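Local structure of aminotransferase, class I and II (Erwinia tasmaniensis, 5Z0Q) at residues L191-E205 with F221-L235. The protein belongs to the class I and II aminotransferase family of pyridoxal-5'-phosphate-dependent enzymes and carries that cofactor in its pocket. Numbering follows the deposited sequence.
Sequences LRFAQRHDLLVCSDE and FASLSDDAAQRSITL. With PLP (pyridoxal-5'-phosphate), chain M.
Strand 200-204, which bears V201 and S203, pairs in parallel with strand 232-235, which bears S232 and T234, inside the mixed sheet of the cofactor-binding domain; the short helix 226-229 completes a beta-alpha-beta crossover between them. Five backbone bonds run from V201 N to R231 O down to E205 N and L235 O, the last 2.9 Å long. On the side of V201 and S203, the F221 ring packs between strand and helix 191-197: V201 CG1 sits over one ring face in a CH-pi contact, 3.9 Å from the ring centroid, while L191 CD1 comes obliquely to within 3.6 Å of F221 CZ. With CG anti to its backbone N (chi1 174°), L191 also sends CD1 to A228 CB, 3.7 Å away. E205 OE1 accepts two hydrogen bonds, using its syn lone pair for F221 N and being met by S203 OG on the anti side. Near the helix end, where D198 closes a Schellman motif, R231 bends at chi3 (-53°) and lays a guanidinium face beneath Q195 CG. Its NH1 forms a salt bridge with D227 OD2 (2.8 Å), its NH2 a long one with D198 OD1, and its NE a weak bond to L199 O. On the opposite side of the sheet D204 OD2 lies 3.0 Å from PLP N1, so a carboxylate carried by this paired strand would be expected to favour a protonated pyridine nitrogen.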
ATOM      1  N   LEU A 191      -7.969  23.228  20.279  1.00 34.67           N
ATOM      2  CA  LEU A 191      -7.295  22.453  21.314  1.00 31.61           C
ATOM      3  C   LEU A 191      -8.072  22.493  22.625  1.00 33.40           C
ATOM      4  O   LEU A 191      -8.221  21.464  23.295  1.00 32.32           O
ATOM      5  CB  LEU A 191      -5.873  22.972  21.519  1.00 27.46           C
ATOM      6  CG  LEU A 191      -5.095  22.338  22.673  1.00 26.72           C
ATOM      7  CD1 LEU A 191      -5.000  20.832  22.492  1.00 25.00           C
ATOM      8  CD2 LEU A 191      -3.709  22.957  22.797  1.00 36.12           C
ATOM      9  N   ARG A 192      -8.572  23.672  23.007  1.00 31.37           N
ATOM     10  CA  ARG A 192      -9.360  23.773  24.229  1.00 28.39           C
ATOM     11  C   ARG A 192     -10.659  22.987  24.121  1.00 32.03           C
ATOM     12  O   ARG A 192     -11.154  22.463  25.126  1.00 30.95           O
ATOM     13  CB  ARG A 192      -9.641  25.242  24.559  1.00 23.14           C
ATOM     14  CG  ARG A 192      -8.423  25.988  25.087  1.00 26.58           C
ATOM     15  CD  ARG A 192      -8.754  27.410  25.523  1.00 28.30           C
ATOM     16  NE  ARG A 192      -8.330  28.405  24.539  1.00 33.87           N
ATOM     17  CZ  ARG A 192      -9.163  29.125  23.792  1.00 38.91           C
ATOM     18  NH1 ARG A 192     -10.474  28.972  23.920  1.00 28.40           N
ATOM     19  NH2 ARG A 192      -8.682  30.004  22.924  1.00 37.46           N
ATOM     20  N   PHE A 193     -11.220  22.883  22.914  1.00 37.20           N
ATOM     21  CA  PHE A 193     -12.401  22.050  22.721  1.00 33.01           C
ATOM     22  C   PHE A 193     -12.071  20.576  22.917  1.00 33.29           C
ATOM     23  O   PHE A 193     -12.871  19.824  23.487  1.00 34.98           O
ATOM     24  CB  PHE A 193     -12.990  22.289  21.332  1.00 31.11           C
ATOM     25  CG  PHE A 193     -14.149  21.392  20.997  1.00 32.58           C
ATOM     26  CD1 PHE A 193     -15.419  21.672  21.472  1.00 34.03           C
ATOM     27  CD2 PHE A 193     -13.970  20.274  20.199  1.00 35.53           C
ATOM     28  CE1 PHE A 193     -16.488  20.852  21.162  1.00 29.75           C
ATOM     29  CE2 PHE A 193     -15.035  19.449  19.886  1.00 33.48           C
ATOM     30  CZ  PHE A 193     -16.296  19.740  20.368  1.00 31.25           C
ATOM     31  N   ALA A 194     -10.896  20.146  22.452  1.00 33.44           N
ATOM     32  CA  ALA A 194     -10.501  18.753  22.623  1.00 32.21           C
ATOM     33  C   ALA A 194     -10.240  18.427  24.088  1.00 33.28           C
ATOM     34  O   ALA A 194     -10.568  17.329  24.552  1.00 36.98           O
ATOM     35  CB  ALA A 194      -9.265  18.450  21.776  1.00 26.70           C
ATOM     36  N   GLN A 195      -9.658  19.367  24.835  1.00 32.33           N
ATOM     37  CA  GLN A 195      -9.355  19.114  26.240  1.00 33.88           C
ATOM     38  C   GLN A 195     -10.621  19.106  27.090  1.00 35.35           C
ATOM     39  O   GLN A 195     -10.782  18.248  27.966  1.00 37.83           O
ATOM     40  CB  GLN A 195      -8.370  20.160  26.760  1.00 31.35           C
ATOM     41  CG  GLN A 195      -7.028  20.158  26.048  1.00 31.73           C
ATOM     42  CD  GLN A 195      -6.193  21.374  26.388  1.00 28.54           C
ATOM     43  OE1 GLN A 195      -6.663  22.298  27.053  1.00 33.40           O
ATOM     44  NE2 GLN A 195      -4.944  21.383  25.934  1.00 30.25           N
ATOM     45  N   ARG A 196     -11.526  20.057  26.848  1.00 35.58           N
ATOM     46  CA  ARG A 196     -12.758  20.133  27.626  1.00 30.38           C
ATOM     47  C   ARG A 196     -13.591  18.863  27.490  1.00 32.28           C
ATOM     48  O   ARG A 196     -14.302  18.483  28.426  1.00 32.05           O
ATOM     49  CB  ARG A 196     -13.564  21.360  27.196  1.00 33.16           C
ATOM     50  CG  ARG A 196     -14.951  21.470  27.813  1.00 43.76           C
ATOM     51  CD  ARG A 196     -15.584  22.835  27.553  1.00 45.08           C
ATOM     52  NE  ARG A 196     -15.620  23.184  26.133  1.00 51.38           N
ATOM     53  CZ  ARG A 196     -14.774  24.025  25.546  1.00 50.28           C
ATOM     54  NH1 ARG A 196     -13.816  24.609  26.255  1.00 44.23           N
ATOM     55  NH2 ARG A 196     -14.882  24.280  24.249  1.00 45.47           N
ATOM     56  N   HIS A 197     -13.504  18.188  26.346  1.00 29.19           N
ATOM     57  CA  HIS A 197     -14.221  16.941  26.123  1.00 33.54           C
ATOM     58  C   HIS A 197     -13.306  15.726  26.115  1.00 32.96           C
ATOM     59  O   HIS A 197     -13.791  14.607  25.907  1.00 23.57           O
ATOM     60  CB  HIS A 197     -15.005  17.013  24.807  1.00 31.99           C
ATOM     61  CG  HIS A 197     -16.053  18.081  24.791  1.00 29.47           C
ATOM     62  ND1 HIS A 197     -17.322  17.886  25.293  1.00 29.58           N
ATOM     63  CD2 HIS A 197     -16.019  19.358  24.344  1.00 31.87           C
ATOM     64  CE1 HIS A 197     -18.024  18.995  25.152  1.00 27.58           C
ATOM     65  NE2 HIS A 197     -17.256  19.904  24.578  1.00 34.06           N
ATOM     66  N   ASP A 198     -12.007  15.914  26.348  1.00 32.75           N
ATOM     67  CA  ASP A 198     -11.015  14.839  26.364  1.00 35.68           C
ATOM     68  C   ASP A 198     -11.139  13.965  25.112  1.00 35.05           C
ATOM     69  O   ASP A 198     -11.534  12.800  25.155  1.00 38.84           O
ATOM     70  CB  ASP A 198     -11.132  14.009  27.646  1.00 43.64           C
ATOM     71  CG  ASP A 198      -9.909  14.145  28.536  1.00 55.47           C
ATOM     72  OD1 ASP A 198      -9.588  15.286  28.934  1.00 53.57           O
ATOM     73  OD2 ASP A 198      -9.267  13.115  28.836  1.00 52.49           O
ATOM     74  N   LEU A 199     -10.789  14.580  23.987  1.00 33.45           N
ATOM     75  CA  LEU A 199     -10.856  13.942  22.684  1.00 31.92           C
ATOM     76  C   LEU A 199      -9.455  13.713  22.132  1.00 32.43           C
ATOM     77  O   LEU A 199      -8.514  14.445  22.455  1.00 29.05           O
ATOM     78  CB  LEU A 199     -11.655  14.792  21.693  1.00 30.92           C
ATOM     79  CG  LEU A 199     -13.087  15.176  22.063  1.00 29.59           C
ATOM     80  CD1 LEU A 199     -13.712  16.005  20.953  1.00 28.68           C
ATOM     81  CD2 LEU A 199     -13.915  13.937  22.343  1.00 24.73           C
ATOM     82  N   LEU A 200      -9.329  12.689  21.297  1.00 30.23           N
ATOM     83  CA  LEU A 200      -8.130  12.490  20.499  1.00 29.99           C
ATOM     84  C   LEU A 200      -8.270  13.239  19.180  1.00 36.21           C
ATOM     85  O   LEU A 200      -9.368  13.364  18.629  1.00 36.67           O
ATOM     86  CB  LEU A 200      -7.887  11.002  20.249  1.00 25.28           C
ATOM     87  CG  LEU A 200      -7.608  10.171  21.503  1.00 31.07           C
ATOM     88  CD1 LEU A 200      -7.574   8.687  21.178  1.00 21.60           C
ATOM     89  CD2 LEU A 200      -6.302  10.612  22.150  1.00 28.28           C
ATOM     90  N   VAL A 201      -7.150  13.750  18.680  1.00 35.00           N
ATOM     91  CA  VAL A 201      -7.140  14.612  17.505  1.00 30.59           C
ATOM     92  C   VAL A 201      -6.374  13.922  16.387  1.00 29.87           C
ATOM     93  O   VAL A 201      -5.301  13.355  16.613  1.00 30.88           O
ATOM     94  CB  VAL A 201      -6.524  15.991  17.820  1.00 28.11           C
ATOM     95  CG1 VAL A 201      -6.594  16.895  16.602  1.00 27.82           C
ATOM     96  CG2 VAL A 201      -7.232  16.623  19.004  1.00 33.62           C
ATOM     97  N   CYS A 202      -6.935  13.963  15.181  1.00 34.17           N
ATOM     98  CA  CYS A 202      -6.275  13.463  13.975  1.00 31.40           C
ATOM     99  C   CYS A 202      -6.198  14.626  12.993  1.00 32.48           C
ATOM    100  O   CYS A 202      -7.185  14.955  12.329  1.00 31.60           O
ATOM    101  CB  CYS A 202      -7.022  12.272  13.385  1.00 28.92           C
ATOM    102  SG  CYS A 202      -6.237  11.549  11.924  1.00 30.90           S
ATOM    103  N   SER A 203      -5.026  15.250  12.908  1.00 31.10           N
ATOM    104  CA  SER A 203      -4.821  16.441  12.094  1.00 32.29           C
ATOM    105  C   SER A 203      -4.244  16.038  10.742  1.00 31.01           C
ATOM    106  O   SER A 203      -3.132  15.505  10.670  1.00 31.95           O
ATOM    107  CB  SER A 203      -3.894  17.427  12.805  1.00 30.15           C
ATOM    108  OG  SER A 203      -3.738  18.621  12.057  1.00 33.40           O
ATOM    109  N   ASP A 204      -5.000  16.296   9.677  1.00 30.65           N
ATOM    110  CA  ASP A 204      -4.555  16.027   8.314  1.00 30.57           C
ATOM    111  C   ASP A 204      -3.884  17.285   7.780  1.00 29.05           C
ATOM    112  O   ASP A 204      -4.552  18.290   7.515  1.00 33.16           O
ATOM    113  CB  ASP A 204      -5.731  15.608   7.436  1.00 36.72           C
ATOM    114  CG  ASP A 204      -5.294  15.021   6.103  1.00 39.22           C
ATOM    115  OD1 ASP A 204      -4.290  15.493   5.531  1.00 45.26           O
ATOM    116  OD2 ASP A 204      -5.963  14.081   5.623  1.00 46.14           O
ATOM    117  N   GLU A 205      -2.563  17.230   7.617  1.00 33.29           N
ATOM    118  CA  GLU A 205      -1.803  18.399   7.197  1.00 35.17           C
ATOM    119  C   GLU A 205      -1.066  18.118   5.892  1.00 33.04           C
ATOM    120  O   GLU A 205       0.130  18.400   5.768  1.00 37.07           O
ATOM    121  CB  GLU A 205      -0.836  18.816   8.308  1.00 30.00           C
ATOM    122  CG  GLU A 205      -1.509  18.894   9.677  1.00 28.58           C
ATOM    123  CD  GLU A 205      -0.599  19.421  10.769  1.00 36.23           C
ATOM    124  OE1 GLU A 205      -1.124  19.799  11.840  1.00 32.12           O
ATOM    125  OE2 GLU A 205       0.633  19.459  10.563  1.00 39.11           O
ATOM    126  N   PHE A 221      -0.765  21.092  14.756  1.00 30.78           N
ATOM    127  CA  PHE A 221      -1.604  21.046  15.949  1.00 27.14           C
ATOM    128  C   PHE A 221      -0.811  20.580  17.163  1.00 28.31           C
ATOM    129  O   PHE A 221      -0.938  21.148  18.254  1.00 35.88           O
ATOM    130  CB  PHE A 221      -2.807  20.133  15.709  1.00 27.35           C
ATOM    131  CG  PHE A 221      -3.760  20.065  16.870  1.00 26.03           C
ATOM    132  CD1 PHE A 221      -4.764  21.006  17.015  1.00 29.99           C
ATOM    133  CD2 PHE A 221      -3.654  19.056  17.815  1.00 31.00           C
ATOM    134  CE1 PHE A 221      -5.645  20.948  18.082  1.00 33.26           C
ATOM    135  CE2 PHE A 221      -4.530  18.992  18.885  1.00 30.44           C
ATOM    136  CZ  PHE A 221      -5.527  19.939  19.018  1.00 28.45           C
ATOM    137  N   ALA A 222       0.020  19.555  16.991  1.00 33.06           N
ATOM    138  CA  ALA A 222       0.786  19.000  18.099  1.00 31.27           C
ATOM    139  C   ALA A 222       1.925  19.902  18.556  1.00 29.57           C
ATOM    140  O   ALA A 222       2.607  19.556  19.527  1.00 34.40           O
ATOM    141  CB  ALA A 222       1.333  17.625  17.713  1.00 27.02           C
ATOM    142  N   SER A 223       2.152  21.035  17.893  1.00 32.41           N
ATOM    143  CA  SER A 223       3.195  21.968  18.299  1.00 32.62           C
ATOM    144  C   SER A 223       2.685  23.069  19.218  1.00 30.18           C
ATOM    145  O   SER A 223       3.493  23.863  19.713  1.00 25.37           O
ATOM    146  CB  SER A 223       3.849  22.599  17.063  1.00 30.67           C
ATOM    147  OG  SER A 223       2.905  23.327  16.298  1.00 25.73           O
ATOM    148  N   LEU A 224       1.372  23.139  19.455  1.00 34.11           N
ATOM    149  CA  LEU A 224       0.828  24.156  20.351  1.00 36.65           C
ATOM    150  C   LEU A 224       1.343  23.962  21.771  1.00 29.53           C
ATOM    151  O   LEU A 224       1.823  24.908  22.405  1.00 33.28           O
ATOM    152  CB  LEU A 224      -0.699  24.110  20.325  1.00 30.68           C
ATOM    153  CG  LEU A 224      -1.363  24.387  18.975  1.00 28.79           C
ATOM    154  CD1 LEU A 224      -2.864  24.161  19.061  1.00 27.17           C
ATOM    155  CD2 LEU A 224      -1.053  25.800  18.515  1.00 30.72           C
ATOM    156  N   SER A 225       1.249  22.739  22.284  1.00 32.01           N
ATOM    157  CA  SER A 225       1.740  22.408  23.612  1.00 29.51           C
ATOM    158  C   SER A 225       2.097  20.929  23.633  1.00 31.47           C
ATOM    159  O   SER A 225       1.892  20.205  22.655  1.00 37.50           O
ATOM    160  CB  SER A 225       0.702  22.746  24.686  1.00 27.83           C
ATOM    161  OG  SER A 225      -0.457  21.941  24.548  1.00 32.14           O
ATOM    162  N   ASP A 226       2.640  20.480  24.763  1.00 29.86           N
ATOM    163  CA  ASP A 226       2.936  19.064  24.928  1.00 31.36           C
ATOM    164  C   ASP A 226       1.683  18.239  25.185  1.00 32.72           C
ATOM    165  O   ASP A 226       1.692  17.029  24.935  1.00 31.27           O
ATOM    166  CB  ASP A 226       3.938  18.866  26.066  1.00 37.13           C
ATOM    167  CG  ASP A 226       5.275  19.516  25.777  1.00 54.52           C
ATOM    168  OD1 ASP A 226       5.762  19.395  24.632  1.00 49.75           O
ATOM    169  OD2 ASP A 226       5.837  20.155  26.691  1.00 63.68           O
ATOM    170  N   ASP A 227       0.611  18.865  25.675  1.00 37.71           N
ATOM    171  CA  ASP A 227      -0.652  18.153  25.832  1.00 33.65           C
ATOM    172  C   ASP A 227      -1.261  17.818  24.476  1.00 32.75           C
ATOM    173  O   ASP A 227      -1.791  16.717  24.283  1.00 28.94           O
ATOM    174  CB  ASP A 227      -1.626  18.982  26.666  1.00 28.94           C
ATOM    175  CG  ASP A 227      -2.947  18.275  26.894  1.00 40.65           C
ATOM    176  OD1 ASP A 227      -3.000  17.381  27.765  1.00 39.70           O
ATOM    177  OD2 ASP A 227      -3.932  18.609  26.199  1.00 35.03           O
ATOM    178  N   ALA A 228      -1.194  18.755  23.528  1.00 30.51           N
ATOM    179  CA  ALA A 228      -1.707  18.487  22.189  1.00 29.54           C
ATOM    180  C   ALA A 228      -0.899  17.395  21.500  1.00 31.31           C
ATOM    181  O   ALA A 228      -1.451  16.586  20.749  1.00 34.32           O
ATOM    182  CB  ALA A 228      -1.695  19.769  21.356  1.00 33.30           C
ATOM    183  N   ALA A 229       0.413  17.362  21.742  1.00 33.24           N
ATOM    184  CA  ALA A 229       1.255  16.346  21.122  1.00 28.29           C
ATOM    185  C   ALA A 229       0.926  14.954  21.650  1.00 31.88           C
ATOM    186  O   ALA A 229       0.918  13.982  20.887  1.00 35.31           O
ATOM    187  CB  ALA A 229       2.729  16.677  21.350  1.00 25.64           C
ATOM    188  N   GLN A 230       0.646  14.838  22.948  1.00 27.37           N
ATOM    189  CA  GLN A 230       0.377  13.545  23.564  1.00 29.71           C
ATOM    190  C   GLN A 230      -1.052  13.063  23.354  1.00 28.84           C
ATOM    191  O   GLN A 230      -1.399  11.982  23.843  1.00 30.46           O
ATOM    192  CB  GLN A 230       0.685  13.603  25.063  1.00 27.47           C
ATOM    193  CG  GLN A 230       2.156  13.813  25.385  1.00 32.97           C
ATOM    194  CD  GLN A 230       3.027  12.671  24.896  1.00 40.40           C
ATOM    195  OE1 GLN A 230       2.613  11.512  24.910  1.00 44.46           O
ATOM    196  NE2 GLN A 230       4.236  12.995  24.453  1.00 34.18           N
ATOM    197  N   ARG A 231      -1.885  13.823  22.641  1.00 29.01           N
ATOM    198  CA  ARG A 231      -3.275  13.442  22.424  1.00 27.61           C
ATOM    199  C   ARG A 231      -3.650  13.408  20.946  1.00 31.34           C
ATOM    200  O   ARG A 231      -4.833  13.247  20.626  1.00 32.66           O
ATOM    201  CB  ARG A 231      -4.213  14.399  23.172  1.00 23.58           C
ATOM    202  CG  ARG A 231      -4.336  15.773  22.523  1.00 25.31           C
ATOM    203  CD  ARG A 231      -4.942  16.811  23.462  1.00 38.49           C
ATOM    204  NE  ARG A 231      -6.209  16.378  24.045  1.00 40.68           N
ATOM    205  CZ  ARG A 231      -6.386  16.115  25.336  1.00 31.39           C
ATOM    206  NH1 ARG A 231      -5.378  16.250  26.186  1.00 28.80           N
ATOM    207  NH2 ARG A 231      -7.573  15.725  25.779  1.00 35.74           N
ATOM    208  N   SER A 232      -2.683  13.540  20.039  1.00 24.87           N
ATOM    209  CA  SER A 232      -2.976  13.726  18.627  1.00 29.13           C
ATOM    210  C   SER A 232      -2.104  12.825  17.762  1.00 28.62           C
ATOM    211  O   SER A 232      -1.131  12.223  18.220  1.00 34.76           O
ATOM    212  CB  SER A 232      -2.773  15.187  18.204  1.00 33.20           C
ATOM    213  OG  SER A 232      -1.397  15.522  18.200  1.00 30.13           O
ATOM    214  N   ILE A 233      -2.485  12.745  16.488  1.00 25.71           N
ATOM    215  CA  ILE A 233      -1.697  12.103  15.444  1.00 26.82           C
ATOM    216  C   ILE A 233      -1.668  13.045  14.248  1.00 26.43           C
ATOM    217  O   ILE A 233      -2.706  13.590  13.858  1.00 30.60           O
ATOM    218  CB  ILE A 233      -2.270  10.727  15.049  1.00 34.39           C
ATOM    219  CG1 ILE A 233      -1.561  10.188  13.804  1.00 37.46           C
ATOM    220  CG2 ILE A 233      -3.777  10.804  14.834  1.00 30.89           C
ATOM    221  CD1 ILE A 233      -2.152   8.905  13.269  1.00 27.84           C
ATOM    222  N   THR A 234      -0.483  13.248  13.680  1.00 25.70           N
ATOM    223  CA  THR A 234      -0.275  14.209  12.603  1.00 31.33           C
ATOM    224  C   THR A 234       0.031  13.460  11.311  1.00 32.86           C
ATOM    225  O   THR A 234       0.965  12.651  11.266  1.00 34.96           O
ATOM    226  CB  THR A 234       0.862  15.169  12.953  1.00 33.84           C
ATOM    227  OG1 THR A 234       0.650  15.697  14.268  1.00 34.73           O
ATOM    228  CG2 THR A 234       0.920  16.317  11.955  1.00 30.05           C
ATOM    229  N   LEU A 235      -0.746  13.736  10.267  1.00 24.72           N
ATOM    230  CA  LEU A 235      -0.589  13.095   8.965  1.00 28.57           C
ATOM    231  C   LEU A 235       0.016  14.092   7.985  1.00 28.97           C
ATOM    232  O   LEU A 235      -0.566  15.153   7.736  1.00 27.56           O
ATOM    233  CB  LEU A 235      -1.931  12.578   8.446  1.00 26.33           C
ATOM    234  CG  LEU A 235      -2.618  11.488   9.271  1.00 25.08           C
ATOM    235  CD1 LEU A 235      -3.987  11.172   8.695  1.00 26.29           C
ATOM    236  CD2 LEU A 235      -1.760  10.237   9.325  1.00 24.83           C
TER
HETATM  237  N1  PLP M 401      -5.831  14.270   2.673  1.00 34.00           N
HETATM  238  C2  PLP M 401      -6.451  15.340   2.059  1.00 34.69           C
HETATM  239  C2A PLP M 401      -7.179  16.361   2.883  1.00 34.89           C
HETATM  240  C3  PLP M 401      -6.397  15.476   0.676  1.00 36.53           C
HETATM  241  O3  PLP M 401      -7.013  16.537   0.067  1.00 36.52           O
HETATM  242  C4  PLP M 401      -5.720  14.531  -0.087  1.00 42.98           C
HETATM  243  C4A PLP M 401      -5.510  14.763  -1.554  1.00 41.52           C
HETATM  244  C5  PLP M 401      -5.101  13.454   0.537  1.00 44.62           C
HETATM  245  C6  PLP M 401      -5.158  13.329   1.921  1.00 39.34           C
HETATM  246  C5A PLP M 401      -4.367  12.433  -0.302  1.00 45.84           C
HETATM  247  O4P PLP M 401      -4.264  11.200   0.374  1.00 42.80           O
HETATM  248  P   PLP M 401      -3.777   9.894  -0.431  1.00 47.94           P
HETATM  249  O1P PLP M 401      -4.576   9.765  -1.707  1.00 46.57           O
HETATM  250  O2P PLP M 401      -3.980   8.660   0.417  1.00 41.25           O
HETATM  251  O3P PLP M 401      -2.312  10.053  -0.760  1.00 44.89           O